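Local atomic coordinates of Isomerase/lactonizing enzyme (Agrobacterium fabrum str. C58, PDB entry 2NQL), a protein that belongs to the enolase superfamily, with an N-terminal capping domain and a TIM-barrel-like domain that holds a bound sodium ion. Residues G265-T270 against H292-N297; W66-I72 against T317-F323; Y102-Y106 against Y119-L123; I310-A316 against M336-E341; L328-S332 against Y365-S369. All blocks are in the same frame, centred on the assembly; numbering follows the deposited sequence.

Interaction 1: residues G265-T270 against H292-N297. With NA (sodium ion), chain G.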
# COMPACT_ATOMS: atom_id res chain seq x y z
N GLY A 265 -10.27 11.25 -3.12
CA GLY A 265 -9.43 10.49 -4.05
C GLY A 265 -7.95 10.82 -4.11
O GLY A 265 -7.21 10.10 -4.77
N GLU A 266 -7.50 11.87 -3.41
CA GLU A 266 -6.09 12.28 -3.49
C GLU A 266 -5.14 11.18 -3.02
O GLU A 266 -4.02 11.05 -3.54
CB GLU A 266 -5.84 13.57 -2.72
CG GLU A 266 -5.83 13.40 -1.20
CD GLU A 266 -5.51 14.66 -0.49
OE1 GLU A 266 -6.31 15.60 -0.65
OE2 GLU A 266 -4.47 14.74 0.20
N GLU A 267 -5.61 10.35 -2.09
CA GLU A 267 -4.74 9.36 -1.47
C GLU A 267 -4.94 7.96 -2.09
O GLU A 267 -4.33 6.99 -1.66
CB GLU A 267 -4.99 9.34 0.03
CG GLU A 267 -6.31 8.67 0.44
CD GLU A 267 -7.51 9.62 0.53
OE1 GLU A 267 -7.64 10.53 -0.31
OE2 GLU A 267 -8.34 9.47 1.45
N TRP A 268 -5.78 7.88 -3.12
CA TRP A 268 -5.89 6.65 -3.93
C TRP A 268 -4.63 6.39 -4.72
O TRP A 268 -3.75 7.26 -4.81
CB TRP A 268 -7.08 6.73 -4.88
CG TRP A 268 -8.40 6.80 -4.20
CD1 TRP A 268 -8.69 6.56 -2.89
CD2 TRP A 268 -9.63 7.14 -4.83
NE1 TRP A 268 -10.03 6.73 -2.66
CE2 TRP A 268 -10.63 7.09 -3.84
CE3 TRP A 268 -9.98 7.51 -6.14
CZ2 TRP A 268 -11.98 7.39 -4.11
CZ3 TRP A 268 -11.32 7.81 -6.41
CH2 TRP A 268 -12.29 7.73 -5.40
N ARG A 269 -4.53 5.20 -5.32
CA ARG A 269 -3.44 4.92 -6.24
C ARG A 269 -3.91 4.48 -7.64
O ARG A 269 -3.26 4.77 -8.62
CB ARG A 269 -2.47 3.88 -5.64
CG ARG A 269 -1.78 4.30 -4.32
CD ARG A 269 -0.86 5.50 -4.52
NE ARG A 269 0.02 5.73 -3.37
CZ ARG A 269 -0.32 6.43 -2.30
NH1 ARG A 269 -1.52 7.01 -2.19
NH2 ARG A 269 0.54 6.56 -1.30
N THR A 270 -5.01 3.72 -7.71
CA THR A 270 -5.45 3.15 -9.00
C THR A 270 -6.97 3.21 -9.11
O THR A 270 -7.67 3.48 -8.13
CB THR A 270 -5.04 1.66 -9.15
OG1 THR A 270 -5.83 0.90 -8.24
CG2 THR A 270 -3.50 1.45 -8.88
N HIS A 292 1.16 10.35 -6.85
CA HIS A 292 0.87 9.03 -6.27
C HIS A 292 0.53 7.99 -7.36
O HIS A 292 0.59 6.79 -7.10
CB HIS A 292 -0.33 9.07 -5.28
CG HIS A 292 0.01 9.62 -3.93
ND1 HIS A 292 1.18 9.32 -3.27
CD2 HIS A 292 -0.70 10.43 -3.11
CE1 HIS A 292 1.18 9.92 -2.09
NE2 HIS A 292 0.06 10.61 -1.98
N LYS A 293 0.15 8.45 -8.56
CA LYS A 293 -0.64 7.62 -9.50
C LYS A 293 0.06 7.32 -10.81
O LYS A 293 0.09 6.16 -11.24
CB LYS A 293 -2.05 8.20 -9.75
CG LYS A 293 -2.90 8.27 -8.51
CD LYS A 293 -4.29 8.82 -8.83
CE LYS A 293 -5.18 8.80 -7.61
NZ LYS A 293 -4.70 9.71 -6.51
N GLY A 294 0.61 8.34 -11.47
CA GLY A 294 1.23 8.19 -12.78
C GLY A 294 0.14 8.37 -13.83
O GLY A 294 -1.04 8.34 -13.51
N ILE A 295 0.56 8.57 -15.08
CA ILE A 295 -0.36 8.92 -16.17
C ILE A 295 -1.32 7.78 -16.50
O ILE A 295 -2.53 7.99 -16.63
CB ILE A 295 0.42 9.40 -17.42
CG1 ILE A 295 1.01 10.80 -17.16
CG2 ILE A 295 -0.51 9.43 -18.69
CD1 ILE A 295 2.17 11.14 -18.04
N THR A 296 -0.78 6.57 -16.65
CA THR A 296 -1.64 5.39 -16.92
C THR A 296 -2.81 5.27 -15.92
O THR A 296 -3.97 5.13 -16.34
CB THR A 296 -0.80 4.11 -16.94
OG1 THR A 296 0.18 4.21 -17.97
CG2 THR A 296 -1.69 2.85 -17.14
N ASN A 297 -2.52 5.35 -14.61
CA ASN A 297 -3.57 5.32 -13.58
C ASN A 297 -4.54 6.46 -13.61
O ASN A 297 -5.74 6.28 -13.40
CB ASN A 297 -2.95 5.21 -12.17
CG ASN A 297 -2.56 3.77 -11.82
OD1 ASN A 297 -3.30 2.83 -12.13
ND2 ASN A 297 -1.41 3.60 -11.16
NA NA G . -7.58 16.64 -2.04
O HOH W 1 -9.09 14.15 -1.98
O HOH W 2 -7.53 18.22 -3.81
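The metal site of the barrel domain lies at one end of this contact. Glu266 OE1 binds the sodium ion at 2.1 Å, and Glu240 supplies a second carboxylate. Water 1 joins the site to the backbone, 2.9 Å from the ion and 3.1 Å from Glu266 N, which donates to it. Residues 265-268 form a type I beta turn, closed by Trp268 N to Gly265 O at 3.1 Å. Lys293 reaches this turn: its NZ donates to Gly265 O and to Trp268 O, both at 3.1 Å, so one ammonium holds both ends of the turn. The guanidinium of Arg269 lies flat on the His292 ring, with centres 3.7 Å apart and planes 5° apart. The polar ends of this pair have other partners: His292 ND1 bonds to Asp121, and Arg269 bonds to Gly117 O and to Arg112 O of the second subunit. Thr270 CG2 touches Asn297 OD1 at 3.5 Å, while Asn297 ND2 bonds to Lys293 O and Tyr102 OH. The loop 265-270 joins strand 262-264 to helix 271-278, with Thr270 as that helix's N-cap. It packs on the junction of helices 290-293 and 295-308, beside helix 117-138 of the N-terminal domain.

Interaction 2: residues W66-I72 against T317-F323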
# COMPACT_ATOMS: atom_id res chain seq x y z
N TRP A 66 11.85 12.51 -17.74
CA TRP A 66 11.82 12.73 -16.30
C TRP A 66 10.48 12.34 -15.69
O TRP A 66 9.40 12.59 -16.28
CB TRP A 66 12.11 14.21 -15.96
CG TRP A 66 13.57 14.59 -16.11
CD1 TRP A 66 14.18 15.10 -17.24
CD2 TRP A 66 14.58 14.56 -15.09
NE1 TRP A 66 15.50 15.36 -16.98
CE2 TRP A 66 15.77 15.03 -15.68
CE3 TRP A 66 14.59 14.15 -13.74
CZ2 TRP A 66 16.97 15.15 -14.95
CZ3 TRP A 66 15.79 14.25 -13.02
CH2 TRP A 66 16.95 14.74 -13.63
N GLY A 67 10.54 11.74 -14.50
CA GLY A 67 9.35 11.47 -13.73
C GLY A 67 9.58 11.92 -12.29
O GLY A 67 10.71 12.27 -11.92
N GLU A 68 8.53 11.86 -11.48
CA GLU A 68 8.61 12.34 -10.10
C GLU A 68 7.50 11.70 -9.27
O GLU A 68 6.43 11.38 -9.79
CB GLU A 68 8.47 13.88 -10.08
CG GLU A 68 8.82 14.56 -8.72
CD GLU A 68 8.45 16.05 -8.68
OE1 GLU A 68 7.72 16.53 -9.58
OE2 GLU A 68 8.85 16.72 -7.70
N THR A 69 7.76 11.50 -7.98
CA THR A 69 6.73 11.05 -7.06
C THR A 69 7.04 11.66 -5.68
O THR A 69 7.98 12.43 -5.55
CB THR A 69 6.68 9.47 -6.99
OG1 THR A 69 5.58 9.05 -6.19
CG2 THR A 69 8.00 8.87 -6.47
N TYR A 70 6.23 11.30 -4.70
CA TYR A 70 6.39 11.76 -3.33
C TYR A 70 7.75 11.37 -2.81
O TYR A 70 8.23 10.26 -3.04
CB TYR A 70 5.31 11.17 -2.44
CG TYR A 70 4.03 11.97 -2.43
CD1 TYR A 70 3.29 12.17 -3.61
CD2 TYR A 70 3.55 12.55 -1.25
CE1 TYR A 70 2.10 12.91 -3.59
CE2 TYR A 70 2.35 13.29 -1.23
CZ TYR A 70 1.65 13.46 -2.41
OH TYR A 70 0.46 14.18 -2.41
N GLY A 71 8.38 12.31 -2.14
CA GLY A 71 9.61 12.03 -1.43
C GLY A 71 9.66 12.68 -0.06
O GLY A 71 10.71 12.65 0.56
N ILE A 72 8.55 13.24 0.42
CA ILE A 72 8.55 13.89 1.74
C ILE A 72 8.95 12.98 2.91
O ILE A 72 9.64 13.41 3.85
CB ILE A 72 7.24 14.63 2.09
CG1 ILE A 72 6.00 13.78 1.79
CG2 ILE A 72 7.19 16.00 1.37
CD1 ILE A 72 4.78 14.22 2.58
N THR A 317 0.22 19.40 -4.94
CA THR A 317 1.00 19.22 -3.74
C THR A 317 2.44 19.70 -3.89
O THR A 317 2.85 20.15 -4.96
CB THR A 317 0.94 17.74 -3.26
OG1 THR A 317 1.47 17.66 -1.94
CG2 THR A 317 1.72 16.83 -4.18
N VAL A 318 3.21 19.61 -2.80
CA VAL A 318 4.64 19.85 -2.79
C VAL A 318 5.32 18.95 -3.82
O VAL A 318 5.13 17.74 -3.84
CB VAL A 318 5.20 19.54 -1.37
CG1 VAL A 318 6.72 19.38 -1.37
CG2 VAL A 318 4.74 20.63 -0.37
N GLY A 319 6.11 19.57 -4.69
CA GLY A 319 6.86 18.85 -5.69
C GLY A 319 7.60 19.85 -6.55
O GLY A 319 7.42 21.06 -6.38
N ALA A 320 8.43 19.35 -7.46
CA ALA A 320 9.31 20.21 -8.27
C ALA A 320 8.56 20.78 -9.48
O ALA A 320 8.96 21.80 -10.05
CB ALA A 320 10.53 19.44 -8.73
N GLY A 321 7.47 20.13 -9.87
CA GLY A 321 6.71 20.57 -11.03
C GLY A 321 6.62 19.48 -12.09
O GLY A 321 5.85 19.62 -13.04
N ILE A 322 7.40 18.39 -11.95
CA ILE A 322 7.42 17.31 -12.97
C ILE A 322 6.11 16.49 -12.95
O ILE A 322 5.43 16.35 -13.99
CB ILE A 322 8.69 16.37 -12.79
CG1 ILE A 322 10.03 17.14 -12.95
CG2 ILE A 322 8.61 15.10 -13.67
CD1 ILE A 322 10.24 17.83 -14.27
N PHE A 323 5.74 15.95 -11.78
CA PHE A 323 4.42 15.34 -11.69
C PHE A 323 3.23 16.28 -11.84
O PHE A 323 2.18 15.87 -12.30
CB PHE A 323 4.26 14.30 -10.56
CG PHE A 323 4.33 14.87 -9.14
CD1 PHE A 323 3.34 15.71 -8.63
CD2 PHE A 323 5.36 14.46 -8.30
CE1 PHE A 323 3.41 16.17 -7.29
CE2 PHE A 323 5.45 14.92 -6.97
CZ PHE A 323 4.47 15.77 -6.46
O HOH W 3 5.41 18.22 -9.33
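Glu68, on an outermost strand of the N-terminal sheet, gives its carboxylate to backbone NH groups at the start of a barrel-domain helix. The contact thus joins the two domains of the enolase-superfamily fold. Glu68 OE2 accepts from Ala320 N at 2.7 Å, and Glu68 OE1 accepts from Phe323 N at 3.0 Å. A weak bond from Ile322 N to Glu68 OE1, also 3.0 Å, adds to these. Water 3 donates to Glu68 OE1 at 2.9 Å and accepts from Gly321 N at 2.9 Å. Ser52 is a further partner of OE2. Residues 317-323 lead into helix 322-331. Gly321 is the N-cap, with a positive phi that calls for glycine. Around the carboxylate the packing is mostly apolar. Ile322 CG2 lies 4.3 Å from Trp66 CB. Separately, the edge of the Phe323 ring meets a backbone carbonyl, with Phe323 CE2 3.8 Å from Thr69 O. Tyr70 stacks on His292 and packs on Tyr114 of the second subunit. Tyr70 OH comes within 3.4 Å of Thr317 CG2.

Interaction 3: residues Y102-Y106 against Y119-L123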
# COMPACT_ATOMS: atom_id res chain seq x y z
N TYR A 102 3.89 -0.28 -17.36
CA TYR A 102 3.21 -0.07 -16.07
C TYR A 102 2.49 -1.34 -15.58
O TYR A 102 2.67 -1.77 -14.42
CB TYR A 102 2.22 1.12 -16.10
CG TYR A 102 1.43 1.15 -14.82
CD1 TYR A 102 1.97 1.71 -13.65
CD2 TYR A 102 0.18 0.52 -14.75
CE1 TYR A 102 1.23 1.69 -12.44
CE2 TYR A 102 -0.55 0.47 -13.55
CZ TYR A 102 -0.02 1.05 -12.40
OH TYR A 102 -0.77 0.98 -11.25
N ASP A 103 1.67 -1.92 -16.45
CA ASP A 103 0.86 -3.08 -16.07
C ASP A 103 1.74 -4.27 -15.71
O ASP A 103 1.44 -4.97 -14.74
CB ASP A 103 -0.11 -3.46 -17.20
CG ASP A 103 -1.33 -2.55 -17.28
OD1 ASP A 103 -1.66 -1.87 -16.28
OD2 ASP A 103 -1.99 -2.52 -18.36
N ASP A 104 2.83 -4.47 -16.46
CA ASP A 104 3.80 -5.52 -16.10
C ASP A 104 4.45 -5.31 -14.74
O ASP A 104 4.58 -6.26 -13.96
CB ASP A 104 4.88 -5.66 -17.17
CG ASP A 104 4.35 -6.34 -18.45
OD1 ASP A 104 3.21 -6.84 -18.44
OD2 ASP A 104 5.09 -6.33 -19.45
N LEU A 105 4.85 -4.07 -14.45
CA LEU A 105 5.49 -3.77 -13.16
C LEU A 105 4.51 -3.93 -12.03
O LEU A 105 4.87 -4.49 -10.98
CB LEU A 105 6.09 -2.33 -13.16
CG LEU A 105 7.16 -2.03 -14.21
CD1 LEU A 105 7.63 -0.55 -14.09
CD2 LEU A 105 8.33 -2.98 -14.12
N TYR A 106 3.29 -3.44 -12.22
CA TYR A 106 2.23 -3.61 -11.23
C TYR A 106 1.99 -5.08 -10.91
O TYR A 106 1.92 -5.48 -9.73
CB TYR A 106 0.93 -2.94 -11.70
CG TYR A 106 -0.17 -2.98 -10.69
CD1 TYR A 106 -0.23 -2.06 -9.63
CD2 TYR A 106 -1.21 -3.92 -10.79
CE1 TYR A 106 -1.28 -2.11 -8.70
CE2 TYR A 106 -2.23 -3.98 -9.86
CZ TYR A 106 -2.29 -3.08 -8.84
OH TYR A 106 -3.33 -3.15 -7.96
N TYR A 119 4.80 1.39 -3.43
CA TYR A 119 5.01 0.65 -4.67
C TYR A 119 4.43 1.42 -5.86
O TYR A 119 5.14 1.63 -6.85
CB TYR A 119 4.37 -0.74 -4.62
CG TYR A 119 4.88 -1.64 -5.73
CD1 TYR A 119 6.18 -2.10 -5.72
CD2 TYR A 119 4.02 -2.06 -6.78
CE1 TYR A 119 6.66 -2.96 -6.73
CE2 TYR A 119 4.49 -2.90 -7.81
CZ TYR A 119 5.81 -3.36 -7.76
OH TYR A 119 6.33 -4.20 -8.72
N VAL A 120 3.18 1.88 -5.73
CA VAL A 120 2.58 2.67 -6.81
C VAL A 120 3.20 4.06 -6.93
O VAL A 120 3.30 4.58 -8.04
CB VAL A 120 1.03 2.60 -6.87
CG1 VAL A 120 0.46 3.43 -8.09
CG2 VAL A 120 0.58 1.13 -7.05
N ASP A 121 3.69 4.64 -5.83
CA ASP A 121 4.46 5.90 -5.93
C ASP A 121 5.62 5.68 -6.91
O ASP A 121 5.85 6.48 -7.83
CB ASP A 121 5.08 6.31 -4.58
CG ASP A 121 4.11 7.02 -3.65
OD1 ASP A 121 2.95 7.31 -4.01
OD2 ASP A 121 4.55 7.26 -2.49
N ALA A 122 6.34 4.58 -6.71
CA ALA A 122 7.50 4.25 -7.55
C ALA A 122 7.09 4.07 -9.00
O ALA A 122 7.76 4.60 -9.90
CB ALA A 122 8.24 3.01 -7.02
N LEU A 123 6.01 3.32 -9.22
CA LEU A 123 5.50 3.08 -10.56
C LEU A 123 5.08 4.38 -11.23
O LEU A 123 5.28 4.55 -12.42
CB LEU A 123 4.35 2.10 -10.56
CG LEU A 123 4.60 0.68 -10.00
CD1 LEU A 123 3.35 -0.21 -10.24
CD2 LEU A 123 5.87 0.04 -10.58
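Two consecutive helices of the N-terminal domain run nearly antiparallel here, as a helical hairpin. The axes of segments 102-106 and 119-123 come within 10.7 Å, with their N-to-C directions 156° apart. This spacing is wide enough for large side chains to sit between them. Leu123 is the main bump. The Leu123 isobutyl group enters a hollow lined by Tyr102, Leu105 and Tyr106: CD1 lies 3.6 Å from Tyr102 CE1 and 3.7 Å from Tyr106 CA, and CD2 lies 3.5 Å from Leu105 CB. Val120, one turn before Leu123, fits against the two tyrosines, with CG1 4.2 Å from Tyr102 OH and CG2 4.1 Å from Tyr106 CE1. Val120 CG2 and Leu123 CD1 both meet the edge of the Tyr106 ring. Tyr119 spans the gap as a flat plate and ends in a hydrogen bond from its OH to Leu105 O, 2.7 Å. The other tyrosine hydroxyls find partners outside the pair: Tyr102 OH bonds to Asn297, and Tyr106 OH to Glu246 of the second subunit. Helix 75-90 covers another part of the pair through Leu86, which touches Tyr119 and Leu123. Tyr102 and Val120 also reach helix 295-308 of the barrel domain, while Tyr119 packs on Phe118 of the second subunit.

Interaction 4: residues I310-A316 against M336-E341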
# COMPACT_ATOMS: atom_id res chain seq x y z
N ILE A 310 -18.97 11.37 -12.98
CA ILE A 310 -18.31 11.95 -11.81
C ILE A 310 -17.34 13.01 -12.33
O ILE A 310 -16.57 12.73 -13.26
CB ILE A 310 -17.55 10.83 -11.00
CG1 ILE A 310 -18.57 9.79 -10.48
CG2 ILE A 310 -16.74 11.45 -9.82
CD1 ILE A 310 -18.00 8.52 -9.88
N ASP A 311 -17.39 14.22 -11.77
CA ASP A 311 -16.43 15.30 -12.11
C ASP A 311 -15.01 14.96 -11.65
O ASP A 311 -14.82 14.28 -10.66
CB ASP A 311 -16.87 16.63 -11.49
CG ASP A 311 -18.14 17.18 -12.13
OD1 ASP A 311 -18.51 16.72 -13.23
OD2 ASP A 311 -18.78 18.06 -11.53
N VAL A 312 -14.01 15.45 -12.39
CA VAL A 312 -12.61 15.24 -12.03
C VAL A 312 -11.97 16.60 -11.75
O VAL A 312 -11.94 17.49 -12.62
CB VAL A 312 -11.86 14.51 -13.16
CG1 VAL A 312 -10.38 14.34 -12.80
CG2 VAL A 312 -12.53 13.15 -13.47
N ILE A 313 -11.50 16.77 -10.51
CA ILE A 313 -10.79 17.99 -10.09
C ILE A 313 -9.51 17.57 -9.35
O ILE A 313 -9.54 17.37 -8.13
CB ILE A 313 -11.70 18.91 -9.22
CG1 ILE A 313 -13.03 19.21 -9.93
CG2 ILE A 313 -10.99 20.22 -8.88
CD1 ILE A 313 -14.02 19.96 -9.09
N PRO A 314 -8.41 17.37 -10.10
CA PRO A 314 -7.18 16.83 -9.54
C PRO A 314 -6.54 17.67 -8.44
O PRO A 314 -6.70 18.91 -8.39
CB PRO A 314 -6.25 16.70 -10.74
CG PRO A 314 -7.18 16.55 -11.91
CD PRO A 314 -8.27 17.54 -11.56
N HIS A 315 -5.85 16.95 -7.57
CA HIS A 315 -5.10 17.45 -6.45
C HIS A 315 -3.77 18.04 -6.92
O HIS A 315 -3.28 17.75 -8.04
CB HIS A 315 -4.87 16.23 -5.54
CG HIS A 315 -4.14 16.50 -4.26
ND1 HIS A 315 -2.83 16.13 -4.06
CD2 HIS A 315 -4.55 17.04 -3.09
CE1 HIS A 315 -2.46 16.44 -2.83
NE2 HIS A 315 -3.49 16.98 -2.22
N ALA A 316 -3.17 18.86 -6.06
CA ALA A 316 -1.81 19.36 -6.25
C ALA A 316 -1.10 19.45 -4.90
O ALA A 316 -1.76 19.57 -3.84
CB ALA A 316 -1.82 20.74 -6.95
N MET A 336 -14.51 14.69 -18.17
CA MET A 336 -15.09 15.08 -16.90
C MET A 336 -14.29 16.13 -16.11
O MET A 336 -14.70 16.51 -15.00
CB MET A 336 -15.30 13.83 -16.04
CG MET A 336 -16.16 12.76 -16.67
SD MET A 336 -17.79 13.39 -17.17
CE MET A 336 -18.50 14.02 -15.66
N LEU A 337 -13.17 16.60 -16.66
CA LEU A 337 -12.38 17.66 -16.01
C LEU A 337 -13.16 18.96 -15.81
O LEU A 337 -13.65 19.56 -16.79
CB LEU A 337 -11.08 17.95 -16.76
CG LEU A 337 -10.15 18.89 -15.98
CD1 LEU A 337 -9.37 18.09 -14.96
CD2 LEU A 337 -9.20 19.56 -16.92
N LYS A 338 -13.26 19.40 -14.56
CA LYS A 338 -13.83 20.71 -14.26
C LYS A 338 -12.78 21.79 -13.98
O LYS A 338 -13.03 22.97 -14.15
CB LYS A 338 -14.85 20.61 -13.14
CG LYS A 338 -16.06 19.74 -13.51
CD LYS A 338 -16.91 20.41 -14.60
CE LYS A 338 -18.16 19.62 -14.93
NZ LYS A 338 -17.85 18.42 -15.79
N GLY A 339 -11.60 21.35 -13.55
CA GLY A 339 -10.48 22.23 -13.24
C GLY A 339 -9.52 21.48 -12.32
O GLY A 339 -9.55 20.24 -12.27
N HIS A 340 -8.68 22.21 -11.60
CA HIS A 340 -7.46 21.62 -11.01
C HIS A 340 -7.00 22.45 -9.82
O HIS A 340 -7.04 23.70 -9.84
CB HIS A 340 -6.39 21.53 -12.10
CG HIS A 340 -5.27 20.55 -11.83
ND1 HIS A 340 -4.38 20.69 -10.78
CD2 HIS A 340 -4.87 19.45 -12.52
CE1 HIS A 340 -3.49 19.72 -10.83
NE2 HIS A 340 -3.77 18.95 -11.87
N GLU A 341 -6.59 21.77 -8.75
CA GLU A 341 -6.00 22.47 -7.61
C GLU A 341 -4.74 23.25 -8.01
O GLU A 341 -3.93 22.78 -8.82
CB GLU A 341 -5.72 21.49 -6.47
CG GLU A 341 -5.37 22.16 -5.15
CD GLU A 341 -5.32 21.18 -3.99
OE1 GLU A 341 -5.34 19.97 -4.24
OE2 GLU A 341 -5.27 21.61 -2.84
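Val312, Pro314, Met336 and Leu337 form the apolar centre of this contact between neighbouring parts of the barrel wall. Val312 CG2 lies 3.8 Å from Met336 CB, and Leu337 CD1 lies 3.6 Å from Pro314 CD. Pro314 also makes a CH-pi contact over the face of the His340 ring, with CB 3.8 Å from the ring centroid. The backbones run in nearly the same direction, 25° apart end to end. Val312 N donates to Met336 O at 2.9 Å, and Val312 O accepts from Lys338 N at 3.0 Å. These two bonds make a single parallel bridge between Val312 and Leu337. Further along, Glu341 N donates to Pro314 O at 2.9 Å. The polar edge has two parts. At one end Lys338 NZ makes a salt bridge to Asp311 OD1, 3.1 Å. At the other, Glu341 OE1 accepts from Ala316 N at 3.0 Å, while Glu341 OE2 bonds to Ser158. His315 bonds to Glu289 and to a glycerol, and the nearest atom of its side chain is about 3 Å from the sodium ion. Strand 311-312 pairs on its other side with strand 285-286, and strand 340-342 pairs with strand 152-158. The contact therefore helps close the barrel, with helices 295-308 and 322-331 packed against it.

Interaction 5: residues L328-S332 against Y365-S369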
# COMPACT_ATOMS: atom_id res chain seq x y z
N LEU A 328 -1.26 17.97 -15.48
CA LEU A 328 -1.89 18.87 -16.47
C LEU A 328 -2.08 18.16 -17.81
O LEU A 328 -3.18 18.21 -18.36
CB LEU A 328 -1.07 20.17 -16.65
CG LEU A 328 -0.76 21.01 -15.41
CD1 LEU A 328 -0.17 22.33 -15.86
CD2 LEU A 328 -1.98 21.23 -14.52
N GLN A 329 -1.03 17.51 -18.31
CA GLN A 329 -1.10 16.73 -19.57
C GLN A 329 -2.25 15.73 -19.57
O GLN A 329 -3.10 15.73 -20.48
CB GLN A 329 0.20 15.97 -19.83
CG GLN A 329 1.46 16.82 -20.10
CD GLN A 329 1.46 17.50 -21.48
OE1 GLN A 329 0.58 17.27 -22.30
NE2 GLN A 329 2.48 18.32 -21.73
N ALA A 330 -2.29 14.88 -18.55
CA ALA A 330 -3.34 13.86 -18.45
C ALA A 330 -4.71 14.49 -18.23
O ALA A 330 -5.68 14.09 -18.87
CB ALA A 330 -3.03 12.88 -17.35
N SER A 331 -4.79 15.47 -17.32
CA SER A 331 -6.07 16.14 -17.01
C SER A 331 -6.73 16.74 -18.26
O SER A 331 -7.96 16.73 -18.38
CB SER A 331 -5.86 17.28 -16.00
OG SER A 331 -5.46 16.77 -14.74
N SER A 332 -5.90 17.26 -19.15
CA SER A 332 -6.38 17.98 -20.34
C SER A 332 -7.18 17.12 -21.32
O SER A 332 -7.94 17.65 -22.11
CB SER A 332 -5.21 18.63 -21.07
OG SER A 332 -4.49 17.67 -21.82
N TYR A 365 -4.78 27.28 -15.51
CA TYR A 365 -3.52 26.67 -15.91
C TYR A 365 -3.34 26.82 -17.40
O TYR A 365 -4.30 26.66 -18.16
CB TYR A 365 -3.52 25.17 -15.59
CG TYR A 365 -3.14 24.85 -14.18
CD1 TYR A 365 -1.80 24.93 -13.77
CD2 TYR A 365 -4.10 24.43 -13.26
CE1 TYR A 365 -1.43 24.59 -12.47
CE2 TYR A 365 -3.73 24.07 -11.96
CZ TYR A 365 -2.38 24.17 -11.58
OH TYR A 365 -2.00 23.83 -10.31
N HIS A 366 -2.11 27.12 -17.79
CA HIS A 366 -1.65 27.08 -19.18
C HIS A 366 -0.58 26.01 -19.37
O HIS A 366 0.50 26.06 -18.76
CB HIS A 366 -1.06 28.44 -19.56
CG HIS A 366 -2.08 29.54 -19.54
ND1 HIS A 366 -2.65 30.03 -20.69
CD2 HIS A 366 -2.67 30.19 -18.51
CE1 HIS A 366 -3.52 30.97 -20.37
NE2 HIS A 366 -3.56 31.08 -19.06
N LEU A 367 -0.89 25.06 -20.25
CA LEU A 367 -0.06 23.85 -20.38
C LEU A 367 1.22 24.14 -21.16
O LEU A 367 1.21 25.02 -22.02
CB LEU A 367 -0.86 22.74 -21.07
CG LEU A 367 -1.67 21.93 -20.04
CD1 LEU A 367 -2.87 22.64 -19.42
CD2 LEU A 367 -2.07 20.63 -20.62
N PRO A 368 2.30 23.37 -20.90
CA PRO A 368 3.52 23.57 -21.65
C PRO A 368 3.35 23.11 -23.10
O PRO A 368 2.38 22.38 -23.40
CB PRO A 368 4.54 22.70 -20.90
CG PRO A 368 3.74 21.64 -20.30
CD PRO A 368 2.43 22.25 -19.94
N SER A 369 4.25 23.53 -23.98
CA SER A 369 4.04 23.38 -25.43
C SER A 369 4.80 22.21 -26.06
O SER A 369 4.41 21.70 -27.11
CB SER A 369 4.42 24.67 -26.15
OG SER A 369 3.70 25.78 -25.62
O HOH W 4 3.66 19.77 -23.74
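Apolar contacts dominate here, and no direct hydrogen bond joins the two segments. At the centre, Leu328 CD2 sits over the face of the Tyr365 ring in a CH-pi contact, 3.8 Å from the centroid and 10° off the normal. Leu328 CD1 is 3.7 Å from Tyr365 CD1, and its CB is 3.9 Å from Leu367 CG. Leu367 lies along segment 328-332; its CD2 is 3.7 Å from Ser332 CB and packs on the backbone carbonyl, 3.5 Å from Leu328 O. The polar links are indirect. Water 4 accepts from Gln329 NE2 at 2.7 Å and gives a weak bond to Pro368 O at 2.9 Å. Gln329 NE2 also bonds Leu373 O, and Tyr365 OH bonds Glu341 O. Within segment 328-332, Ser332 OG donates to Gln329 O at 2.7 Å. The contact packs a barrel helix, 322-331, against strand 364-366 and the chain after it. That strand runs antiparallel to barrel strand 152-158, whose Phe153 touches Leu328 and Leu367, and helix 142-145 borders Gln329, Ser332 and Leu367.

All five contacts are largely buried, but their chemistry differs with place. Interactions 1 and 4 meet near the sodium ion, where Glu266 OE1 lies 3.3 Å from His315 CD2. Both are rich in polar bonds. Interaction 2 joins the two domains mainly through the carboxylate of Glu68, with apolar packing around it. Interactions 3 and 5 are mostly apolar; 3 lies within the N-terminal domain and 5 within the barrel domain. Interactions 2 and 5 use the two ends of helix 322-331, which links the strands of interaction 4. Interactions 1, 2 and 3 touch the second subunit, whereas 4 and 5 do not. His292 ties interaction 1 to Tyr70 of interaction 2 and Asp121 in 119-123.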